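Local coordinates for germination protein (Bacillus megaterium, PDB 6O59) that probably helps spores sense germinants, as the N-terminal domain of the A subunit of the GerK3 spore germinant receptor, at residues A[5-9]-A[10-14]; A[156-159]-A[160-164]; A[96-99]-A[100-103]. All coordinates share one frame; numbering follows the deposited sequence.

Contact 1: residues A[5-9]-A[10-14]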
ATOM      1  N   SER A   5       2.232  -2.199 -22.434  1.00112.28           N
ATOM      2  CA  SER A   5       1.115  -3.150 -22.401  1.00107.81           C
ATOM      3  C   SER A   5       1.320  -4.204 -21.313  1.00103.60           C
ATOM      4  O   SER A   5       2.419  -4.347 -20.768  1.00102.59           O
ATOM      5  CB  SER A   5       0.915  -3.818 -23.756  1.00115.10           C
ATOM      6  OG  SER A   5      -0.461  -4.019 -24.031  1.00123.61           O
ATOM      7  N   LEU A   6       0.249  -4.912 -20.959  1.00 95.09           N
ATOM      8  CA  LEU A   6       0.334  -5.899 -19.884  1.00 91.57           C
ATOM      9  C   LEU A   6       0.841  -7.238 -20.410  1.00 97.47           C
ATOM     10  O   LEU A   6       0.550  -7.627 -21.549  1.00 99.38           O
ATOM     11  CB  LEU A   6      -1.024  -6.055 -19.185  1.00 87.57           C
ATOM     12  CG  LEU A   6      -1.372  -5.143 -17.989  1.00 87.32           C
ATOM     13  CD1 LEU A   6      -0.576  -3.862 -17.937  1.00 86.59           C
ATOM     14  CD2 LEU A   6      -2.847  -4.856 -17.935  1.00 87.51           C
ATOM     15  N   LYS A   7       1.640  -7.921 -19.580  1.00 92.84           N
ATOM     16  CA  LYS A   7       2.221  -9.211 -19.923  1.00 94.66           C
ATOM     17  C   LYS A   7       1.129 -10.277 -19.890  1.00 97.15           C
ATOM     18  O   LYS A   7       0.150 -10.113 -19.170  1.00 93.25           O
ATOM     19  CB  LYS A   7       3.393  -9.558 -18.981  1.00 96.32           C
ATOM     20  CG  LYS A   7       4.609  -8.604 -19.063  1.00101.41           C
ATOM     21  CD  LYS A   7       5.300  -8.515 -20.443  1.00111.30           C
ATOM     22  CE  LYS A   7       6.343  -9.580 -20.703  1.00123.18           C
ATOM     23  NZ  LYS A   7       6.627  -9.751 -22.157  1.00131.43           N
ATOM     24  N   ASN A   8       1.260 -11.333 -20.710  1.00 96.99           N
ATOM     25  CA  ASN A   8       0.258 -12.397 -20.754  1.00 96.21           C
ATOM     26  C   ASN A   8       0.346 -13.279 -19.519  1.00 98.01           C
ATOM     27  O   ASN A   8      -0.696 -13.588 -18.956  1.00 96.89           O
ATOM     28  CB  ASN A   8       0.353 -13.221 -22.027  1.00 98.30           C
ATOM     29  CG  ASN A   8      -0.248 -12.520 -23.219  1.00113.95           C
ATOM     30  OD1 ASN A   8       0.468 -12.013 -24.091  1.00112.19           O
ATOM     31  ND2 ASN A   8      -1.580 -12.467 -23.285  1.00 99.87           N
ATOM     32  N   LEU A   9       1.562 -13.617 -19.044  1.00 93.72           N
ATOM     33  CA  LEU A   9       1.716 -14.430 -17.829  1.00 91.42           C
ATOM     34  C   LEU A   9       1.359 -13.633 -16.564  1.00 91.63           C
ATOM     35  O   LEU A   9       1.731 -12.462 -16.439  1.00 90.95           O
ATOM     36  CB  LEU A   9       3.133 -15.011 -17.698  1.00 93.56           C
ATOM     37  CG  LEU A   9       3.563 -16.062 -18.733  1.00101.37           C
ATOM     38  CD1 LEU A   9       5.056 -16.238 -18.711  1.00103.48           C
ATOM     39  CD2 LEU A   9       2.873 -17.400 -18.498  1.00103.33           C
ATOM     40  N   LEU A  10       0.621 -14.279 -15.641  1.00 84.99           N
ATOM     41  CA  LEU A  10       0.191 -13.716 -14.356  1.00 80.00           C
ATOM     42  C   LEU A  10       1.417 -13.456 -13.466  1.00 84.18           C
ATOM     43  O   LEU A  10       1.501 -12.408 -12.822  1.00 81.98           O
ATOM     44  CB  LEU A  10      -0.816 -14.687 -13.687  1.00 78.52           C
ATOM     45  CG  LEU A  10      -1.141 -14.565 -12.205  1.00 79.07           C
ATOM     46  CD1 LEU A  10      -1.859 -13.283 -11.900  1.00 76.29           C
ATOM     47  CD2 LEU A  10      -2.002 -15.704 -11.765  1.00 80.49           C
ATOM     48  N   SER A  11       2.375 -14.404 -13.474  1.00 83.29           N
ATOM     49  CA  SER A  11       3.648 -14.348 -12.758  1.00 83.42           C
ATOM     50  C   SER A  11       4.406 -13.075 -13.108  1.00 86.59           C
ATOM     51  O   SER A  11       4.930 -12.404 -12.214  1.00 84.73           O
ATOM     52  CB  SER A  11       4.498 -15.567 -13.114  1.00 90.87           C
ATOM     53  OG  SER A  11       4.733 -15.660 -14.512  1.00101.64           O
ATOM     54  N   GLU A  12       4.431 -12.741 -14.419  1.00 84.53           N
ATOM     55  CA  GLU A  12       5.097 -11.573 -14.981  1.00 85.00           C
ATOM     56  C   GLU A  12       4.412 -10.287 -14.526  1.00 86.45           C
ATOM     57  O   GLU A  12       5.095  -9.311 -14.200  1.00 86.13           O
ATOM     58  CB  GLU A  12       5.145 -11.654 -16.513  1.00 89.44           C
ATOM     59  CG  GLU A  12       6.093 -12.727 -17.029  1.00103.33           C
ATOM     60  CD  GLU A  12       6.461 -12.687 -18.502  1.00126.08           C
ATOM     61  OE1 GLU A  12       7.668 -12.829 -18.804  1.00129.26           O
ATOM     62  OE2 GLU A  12       5.553 -12.534 -19.353  1.00117.17           O
ATOM     63  N   ASN A  13       3.066 -10.295 -14.464  1.00 80.35           N
ATOM     64  CA  ASN A  13       2.292  -9.129 -14.043  1.00 76.25           C
ATOM     65  C   ASN A  13       2.466  -8.884 -12.571  1.00 79.37           C
ATOM     66  O   ASN A  13       2.562  -7.727 -12.160  1.00 79.53           O
ATOM     67  CB  ASN A  13       0.825  -9.296 -14.388  1.00 70.11           C
ATOM     68  CG  ASN A  13       0.558  -9.138 -15.858  1.00 83.85           C
ATOM     69  OD1 ASN A  13       1.049  -8.209 -16.515  1.00 82.58           O
ATOM     70  ND2 ASN A  13      -0.217 -10.052 -16.414  1.00 72.20           N
ATOM     71  N   LEU A  14       2.554  -9.960 -11.777  1.00 74.94           N
ATOM     72  CA  LEU A  14       2.720  -9.839 -10.332  1.00 72.63           C
ATOM     73  C   LEU A  14       4.132  -9.358  -9.996  1.00 78.24           C
ATOM     74  O   LEU A  14       4.269  -8.427  -9.206  1.00 77.06           O
ATOM     75  CB  LEU A  14       2.371 -11.154  -9.592  1.00 72.12           C
ATOM     76  CG  LEU A  14       0.913 -11.645  -9.718  1.00 75.15           C
ATOM     77  CD1 LEU A  14       0.692 -12.898  -8.922  1.00 75.61           C
ATOM     78  CD2 LEU A  14      -0.112 -10.572  -9.293  1.00 74.19           C
TER
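Asn-13 reaches back from the first turn of helix 10-20 and holds the backbone of Lys-7 in the loop before it. Its amide uses both ends. Asn-13 ND2 donates to Lys-7 O at 2.8 Å, standing 42° out of the carbonyl plane. Asn-13 OD1 accepts from Lys-7 N at 3.1 Å, but that bond is bent and weak. Asn-13 CG lies anti to its own carbonyl carbon (chi1 -74°), which swings the amide back toward the loop. The ND2 bond is the firmer; together the two would help hold the amide's rotation.

Leu-9 is the N-cap residue. Leu-9 O accepts from Asn-13 N at 3.2 Å, a backbone bond of the i to i+4 kind. Leu-14 N continues the ladder to Leu-10 O.

Lys-7 and Glu-12 approach on the outer side. Lys-7 bends at chi2 and chi3, and its CE comes within 3.3 Å of Glu-12 OE2. Lys-7 NZ stays 4.1 Å from Glu-12 OE2, so the pair is an attraction between opposite charges and not a salt bridge. Leu-9 CD1 lies alongside the same carboxylate, 3.8 Å from Glu-12 OE2. On the inner side, Leu-10 packs on Ala-41 and Ala-43 of strand 40-47.

The chemistry implies a helix start tied to its lead-in loop mainly by the buried Asn-13 amide, with Lys-7 and Glu-12 probably adding a weaker electrostatic pull at the surface.

Contact 2: residues A[156-159]-A[160-164]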
ATOM      1  N   ASN A 156      -3.491   4.131   9.991  1.00 63.19           N
ATOM      2  CA  ASN A 156      -2.677   5.307   9.664  1.00 61.21           C
ATOM      3  C   ASN A 156      -2.142   5.259   8.215  1.00 62.44           C
ATOM      4  O   ASN A 156      -2.215   6.269   7.519  1.00 61.62           O
ATOM      5  CB  ASN A 156      -1.520   5.440  10.662  1.00 59.53           C
ATOM      6  CG  ASN A 156      -1.962   5.757  12.075  1.00 70.84           C
ATOM      7  OD1 ASN A 156      -3.106   6.134  12.331  1.00 57.22           O
ATOM      8  ND2 ASN A 156      -1.062   5.592  13.032  1.00 67.09           N
ATOM      9  N   LEU A 157      -1.642   4.090   7.766  1.00 58.61           N
ATOM     10  CA  LEU A 157      -1.135   3.909   6.396  1.00 59.09           C
ATOM     11  C   LEU A 157      -2.229   4.152   5.378  1.00 63.03           C
ATOM     12  O   LEU A 157      -2.003   4.858   4.391  1.00 63.61           O
ATOM     13  CB  LEU A 157      -0.552   2.506   6.163  1.00 59.43           C
ATOM     14  CG  LEU A 157       0.501   1.981   7.125  1.00 62.99           C
ATOM     15  CD1 LEU A 157       1.001   0.628   6.658  1.00 62.93           C
ATOM     16  CD2 LEU A 157       1.632   3.010   7.368  1.00 64.97           C
ATOM     17  N   ALA A 158      -3.428   3.587   5.655  1.00 57.20           N
ATOM     18  CA  ALA A 158      -4.624   3.709   4.840  1.00 56.70           C
ATOM     19  C   ALA A 158      -5.032   5.191   4.702  1.00 63.98           C
ATOM     20  O   ALA A 158      -5.390   5.629   3.607  1.00 64.82           O
ATOM     21  CB  ALA A 158      -5.747   2.879   5.453  1.00 57.11           C
ATOM     22  N   MET A 159      -4.903   5.976   5.793  1.00 61.68           N
ATOM     23  CA  MET A 159      -5.237   7.399   5.794  1.00 62.86           C
ATOM     24  C   MET A 159      -4.349   8.171   4.825  1.00 66.95           C
ATOM     25  O   MET A 159      -4.879   8.977   4.069  1.00 70.33           O
ATOM     26  CB  MET A 159      -5.156   7.991   7.214  1.00 64.79           C
ATOM     27  CG  MET A 159      -6.259   7.448   8.125  1.00 69.31           C
ATOM     28  SD  MET A 159      -6.244   8.060   9.820  1.00 73.43           S
ATOM     29  CE  MET A 159      -7.263   9.444   9.622  1.00 71.46           C
ATOM     30  N   VAL A 160      -3.034   7.884   4.796  1.00 59.89           N
ATOM     31  CA  VAL A 160      -2.069   8.532   3.898  1.00 59.32           C
ATOM     32  C   VAL A 160      -2.380   8.122   2.437  1.00 64.59           C
ATOM     33  O   VAL A 160      -2.498   8.992   1.566  1.00 66.94           O
ATOM     34  CB  VAL A 160      -0.595   8.217   4.282  1.00 61.89           C
ATOM     35  CG1 VAL A 160       0.371   8.830   3.271  1.00 62.48           C
ATOM     36  CG2 VAL A 160      -0.262   8.680   5.703  1.00 60.03           C
ATOM     37  N   ARG A 161      -2.544   6.801   2.197  1.00 58.83           N
ATOM     38  CA  ARG A 161      -2.887   6.180   0.906  1.00 59.41           C
ATOM     39  C   ARG A 161      -4.133   6.774   0.232  1.00 63.94           C
ATOM     40  O   ARG A 161      -4.317   6.611  -0.974  1.00 65.54           O
ATOM     41  CB  ARG A 161      -3.130   4.666   1.097  1.00 56.52           C
ATOM     42  CG  ARG A 161      -1.852   3.850   1.237  1.00 59.62           C
ATOM     43  CD  ARG A 161      -1.024   3.886  -0.026  1.00 67.60           C
ATOM     44  NE  ARG A 161      -0.152   2.730  -0.116  1.00 70.55           N
ATOM     45  CZ  ARG A 161       0.921   2.670  -0.888  1.00 81.44           C
ATOM     46  NH1 ARG A 161       1.266   3.709  -1.634  1.00 74.47           N
ATOM     47  NH2 ARG A 161       1.679   1.582  -0.895  1.00 64.86           N
ATOM     48  N   ARG A 162      -5.017   7.378   1.027  1.00 59.03           N
ATOM     49  CA  ARG A 162      -6.259   7.977   0.569  1.00 59.34           C
ATOM     50  C   ARG A 162      -6.003   9.357  -0.009  1.00 64.76           C
ATOM     51  O   ARG A 162      -6.739   9.785  -0.899  1.00 66.08           O
ATOM     52  CB  ARG A 162      -7.266   8.048   1.706  1.00 57.76           C
ATOM     53  CG  ARG A 162      -8.014   6.757   1.890  1.00 71.39           C
ATOM     54  CD  ARG A 162      -9.222   6.915   2.798  1.00 88.98           C
ATOM     55  NE  ARG A 162      -9.915   5.648   3.071  1.00 98.75           N
ATOM     56  CZ  ARG A 162      -9.773   4.934   4.186  1.00109.35           C
ATOM     57  NH1 ARG A 162      -8.921   5.325   5.131  1.00 88.37           N
ATOM     58  NH2 ARG A 162     -10.475   3.818   4.362  1.00 96.89           N
ATOM     59  N   ILE A 163      -4.936  10.034   0.492  1.00 61.41           N
ATOM     60  CA  ILE A 163      -4.481  11.379   0.095  1.00 61.62           C
ATOM     61  C   ILE A 163      -3.410  11.292  -1.022  1.00 69.13           C
ATOM     62  O   ILE A 163      -3.544  11.971  -2.041  1.00 70.96           O
ATOM     63  CB  ILE A 163      -3.952  12.173   1.328  1.00 62.01           C
ATOM     64  CG1 ILE A 163      -4.959  12.139   2.487  1.00 60.64           C
ATOM     65  CG2 ILE A 163      -3.592  13.613   0.935  1.00 62.33           C
ATOM     66  CD1 ILE A 163      -4.646  13.012   3.629  1.00 64.49           C
ATOM     67  N   ILE A 164      -2.338  10.501  -0.811  1.00 66.48           N
ATOM     68  CA  ILE A 164      -1.265  10.341  -1.807  1.00 67.57           C
ATOM     69  C   ILE A 164      -1.587   9.102  -2.619  1.00 73.56           C
ATOM     70  O   ILE A 164      -1.416   7.988  -2.119  1.00 73.69           O
ATOM     71  CB  ILE A 164       0.150  10.278  -1.134  1.00 68.91           C
ATOM     72  CG1 ILE A 164       0.425  11.503  -0.245  1.00 68.21           C
ATOM     73  CG2 ILE A 164       1.277  10.081  -2.152  1.00 69.97           C
ATOM     74  CD1 ILE A 164       0.640  12.815  -0.958  1.00 76.44           C
TER
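Val-160 and Arg-161 continue the backbone ladder of helix 153-163 from Asn-156 and Leu-157. Val-160 N donates to Asn-156 O at 3.3 Å. Arg-161 N donates to Leu-157 O at 3.0 Å, nearly straight at 173°. The next donor is held less firmly. Arg-162 N has two weak bonds, to Ala-158 O at 3.1 Å and to Met-159 O at 3.4 Å. Val-160 O accepts from both Ile-163 N and Ile-164 N.

Carbon atoms of the side chains pack beside backbone carbonyls. Val-160 CG2 lies beside Asn-156 O at 3.6 Å. Ile-163 CG1 lies beside Met-159 O at 3.5 Å. Leu-157 and Val-160 also pack on the second sheet: Leu-157 on Leu-171 and Val-160 on Leu-169 of strand 169-176, and both on Met-187 of strand 182-189.

The two arginines part ways. Arg-161 lays its CG by Leu-157 O, then bends at chi2 (-65°) and leads away. Its guanidinium forms a salt bridge with Asp-26 and a hydrogen bond to Leu-169 O. Arg-162 runs extended from CG to NE, back along the preceding turn. Arg-162 NH1 comes to 4.0 Å from Ala-158 CB.

Such i to i+4 bonding is typical of an alpha-helix. This one lies between the regions of the two five-stranded antiparallel sheets: it packs on strands 169-176 and 182-189 and is bonded through Arg-161 to Asp-26, just before strand 27-34.

Contact 3: residues A[96-99]-A[100-103]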
ATOM      1  N   ASP A  96      -5.608  -2.285 -19.698  1.00 83.21           N
ATOM      2  CA  ASP A  96      -4.772  -3.024 -20.670  1.00 86.64           C
ATOM      3  C   ASP A  96      -3.362  -2.384 -20.861  1.00 91.35           C
ATOM      4  O   ASP A  96      -2.654  -2.694 -21.827  1.00 92.93           O
ATOM      5  CB  ASP A  96      -5.500  -3.162 -22.028  1.00 91.77           C
ATOM      6  CG  ASP A  96      -5.668  -1.876 -22.815  1.00111.09           C
ATOM      7  OD1 ASP A  96      -5.791  -0.796 -22.182  1.00111.74           O
ATOM      8  OD2 ASP A  96      -5.691  -1.946 -24.061  1.00123.12           O
ATOM      9  N   ASN A  97      -2.969  -1.513 -19.909  1.00 85.94           N
ATOM     10  CA  ASN A  97      -1.683  -0.819 -19.830  1.00 86.17           C
ATOM     11  C   ASN A  97      -1.386  -0.526 -18.356  1.00 86.45           C
ATOM     12  O   ASN A  97      -2.318  -0.528 -17.533  1.00 83.11           O
ATOM     13  CB  ASN A  97      -1.654   0.440 -20.699  1.00 89.43           C
ATOM     14  CG  ASN A  97      -2.375   1.628 -20.133  1.00111.33           C
ATOM     15  OD1 ASN A  97      -3.603   1.720 -20.178  1.00102.43           O
ATOM     16  ND2 ASN A  97      -1.615   2.568 -19.605  1.00104.89           N
ATOM     17  N   TRP A  98      -0.090  -0.339 -18.012  1.00 83.12           N
ATOM     18  CA  TRP A  98       0.368  -0.151 -16.626  1.00 80.31           C
ATOM     19  C   TRP A  98      -0.167   1.111 -15.941  1.00 84.57           C
ATOM     20  O   TRP A  98      -0.529   1.027 -14.760  1.00 82.46           O
ATOM     21  CB  TRP A  98       1.900  -0.201 -16.526  1.00 80.07           C
ATOM     22  CG  TRP A  98       2.390  -1.600 -16.729  1.00 81.83           C
ATOM     23  CD1 TRP A  98       2.927  -2.114 -17.870  1.00 87.90           C
ATOM     24  CD2 TRP A  98       2.153  -2.718 -15.858  1.00 80.16           C
ATOM     25  NE1 TRP A  98       3.122  -3.468 -17.734  1.00 87.75           N
ATOM     26  CE2 TRP A  98       2.655  -3.867 -16.508  1.00 86.11           C
ATOM     27  CE3 TRP A  98       1.602  -2.853 -14.569  1.00 78.37           C
ATOM     28  CZ2 TRP A  98       2.622  -5.133 -15.919  1.00 84.72           C
ATOM     29  CZ3 TRP A  98       1.566  -4.108 -13.987  1.00 79.38           C
ATOM     30  CH2 TRP A  98       2.072  -5.231 -14.659  1.00 82.48           C
ATOM     31  N   ASN A  99      -0.245   2.253 -16.662  1.00 82.90           N
ATOM     32  CA  ASN A  99      -0.715   3.518 -16.106  1.00 82.26           C
ATOM     33  C   ASN A  99      -2.124   3.377 -15.517  1.00 85.35           C
ATOM     34  O   ASN A  99      -2.330   3.702 -14.335  1.00 82.52           O
ATOM     35  CB  ASN A  99      -0.674   4.620 -17.154  1.00 86.93           C
ATOM     36  CG  ASN A  99      -0.103   5.912 -16.634  1.00123.73           C
ATOM     37  OD1 ASN A  99      -0.752   6.647 -15.866  1.00124.92           O
ATOM     38  ND2 ASN A  99       1.131   6.211 -17.042  1.00113.69           N
ATOM     39  N   ASP A 100      -3.070   2.838 -16.331  1.00 82.57           N
ATOM     40  CA  ASP A 100      -4.472   2.612 -15.967  1.00 79.91           C
ATOM     41  C   ASP A 100      -4.613   1.614 -14.825  1.00 80.18           C
ATOM     42  O   ASP A 100      -5.413   1.836 -13.907  1.00 77.46           O
ATOM     43  CB  ASP A 100      -5.263   2.130 -17.189  1.00 82.85           C
ATOM     44  CG  ASP A 100      -5.534   3.190 -18.232  1.00 90.71           C
ATOM     45  OD1 ASP A 100      -5.257   4.385 -17.958  1.00 90.75           O
ATOM     46  OD2 ASP A 100      -6.036   2.830 -19.323  1.00 97.32           O
ATOM     47  N   LEU A 101      -3.835   0.521 -14.883  1.00 77.13           N
ATOM     48  CA  LEU A 101      -3.821  -0.517 -13.853  1.00 75.19           C
ATOM     49  C   LEU A 101      -3.399   0.085 -12.521  1.00 77.06           C
ATOM     50  O   LEU A 101      -4.133  -0.020 -11.535  1.00 76.33           O
ATOM     51  CB  LEU A 101      -2.868  -1.672 -14.254  1.00 76.37           C
ATOM     52  CG  LEU A 101      -2.761  -2.858 -13.289  1.00 79.05           C
ATOM     53  CD1 LEU A 101      -2.689  -4.149 -14.045  1.00 81.49           C
ATOM     54  CD2 LEU A 101      -1.544  -2.746 -12.395  1.00 78.98           C
ATOM     55  N   LEU A 102      -2.220   0.725 -12.505  1.00 72.49           N
ATOM     56  CA  LEU A 102      -1.638   1.276 -11.295  1.00 70.42           C
ATOM     57  C   LEU A 102      -2.498   2.366 -10.669  1.00 72.56           C
ATOM     58  O   LEU A 102      -2.682   2.339  -9.455  1.00 72.06           O
ATOM     59  CB  LEU A 102      -0.208   1.771 -11.537  1.00 71.73           C
ATOM     60  CG  LEU A 102       0.846   0.670 -11.695  1.00 76.26           C
ATOM     61  CD1 LEU A 102       2.178   1.247 -12.131  1.00 78.88           C
ATOM     62  CD2 LEU A 102       0.983  -0.174 -10.433  1.00 72.77           C
ATOM     63  N   SER A 103      -3.088   3.252 -11.474  1.00 68.12           N
ATOM     64  CA  SER A 103      -3.932   4.323 -10.947  1.00 66.76           C
ATOM     65  C   SER A 103      -5.190   3.761 -10.292  1.00 68.69           C
ATOM     66  O   SER A 103      -5.595   4.281  -9.250  1.00 68.78           O
ATOM     67  CB  SER A 103      -4.298   5.330 -12.031  1.00 70.96           C
ATOM     68  OG  SER A 103      -5.485   4.927 -12.689  1.00 84.17           O
TER
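This is a local contact across the first turn of helix 98-106, where Trp-98 meets Leu-101 one turn on. Strand 91-95 has ended here and the chain turns into the helix. Asn-97 is the N-cap residue.

Three backbone bonds build the turn. Leu-101 N donates to Asn-97 O at 3.2 Å. Leu-102 N donates to Trp-98 O at 2.8 Å. Ser-103 N donates to Asn-99 O at 3.0 Å. Ser-103 OG sits between its backbone N and carbonyl carbon (chi1 89°), and from there it makes a weak bond to Asp-100 O.

The apolar part belongs to Trp-98 and Leu-101. Their side chains lie side by side and point the same way. The six-membered part of the indole does the touching: Trp-98 CZ3 is 3.7 Å from Leu-101 CD2. Leu-101 CG is anti to its own N (chi1 -179°), which carries the branch toward the indole. Trp-98 also packs on Leu-16 and Ile-17 of helix 10-20 and makes a cation-pi contact with Lys-20.

Chemically, the turn has two characters. The carbonyls of Asn-97, Trp-98 and Asn-99 each accept a backbone N-H, while Trp-98 and Leu-101 form a joint buried apolar patch. The cation-pi contact probably adds an electrostatic attraction between the indole and helix 10-20.

How the contacts relate
Contacts 1 and 3 are neighbours, with centres 12 Å apart, and they touch. The loop at 5-9 and helix 10-20 lie against the start of helix 98-106. Leu-6 CD1 packs 3.5 Å from Asn-97 C, and Asn-13 OD1 lies 3.5 Å from Trp-98 CZ2. Asn-13 and Trp-98 therefore join the two helix starts, beside the sheet of strands 27-34, 40-47, 91-95, 110-114 and 120-124. Contact 2 stands apart and packs on strands 169-176 and 182-189 of the second sheet. Its centre is 27 Å from that of contact 1 and 20 Å from that of contact 3. Its nearest atoms are about 13 Å and 9 Å away, respectively.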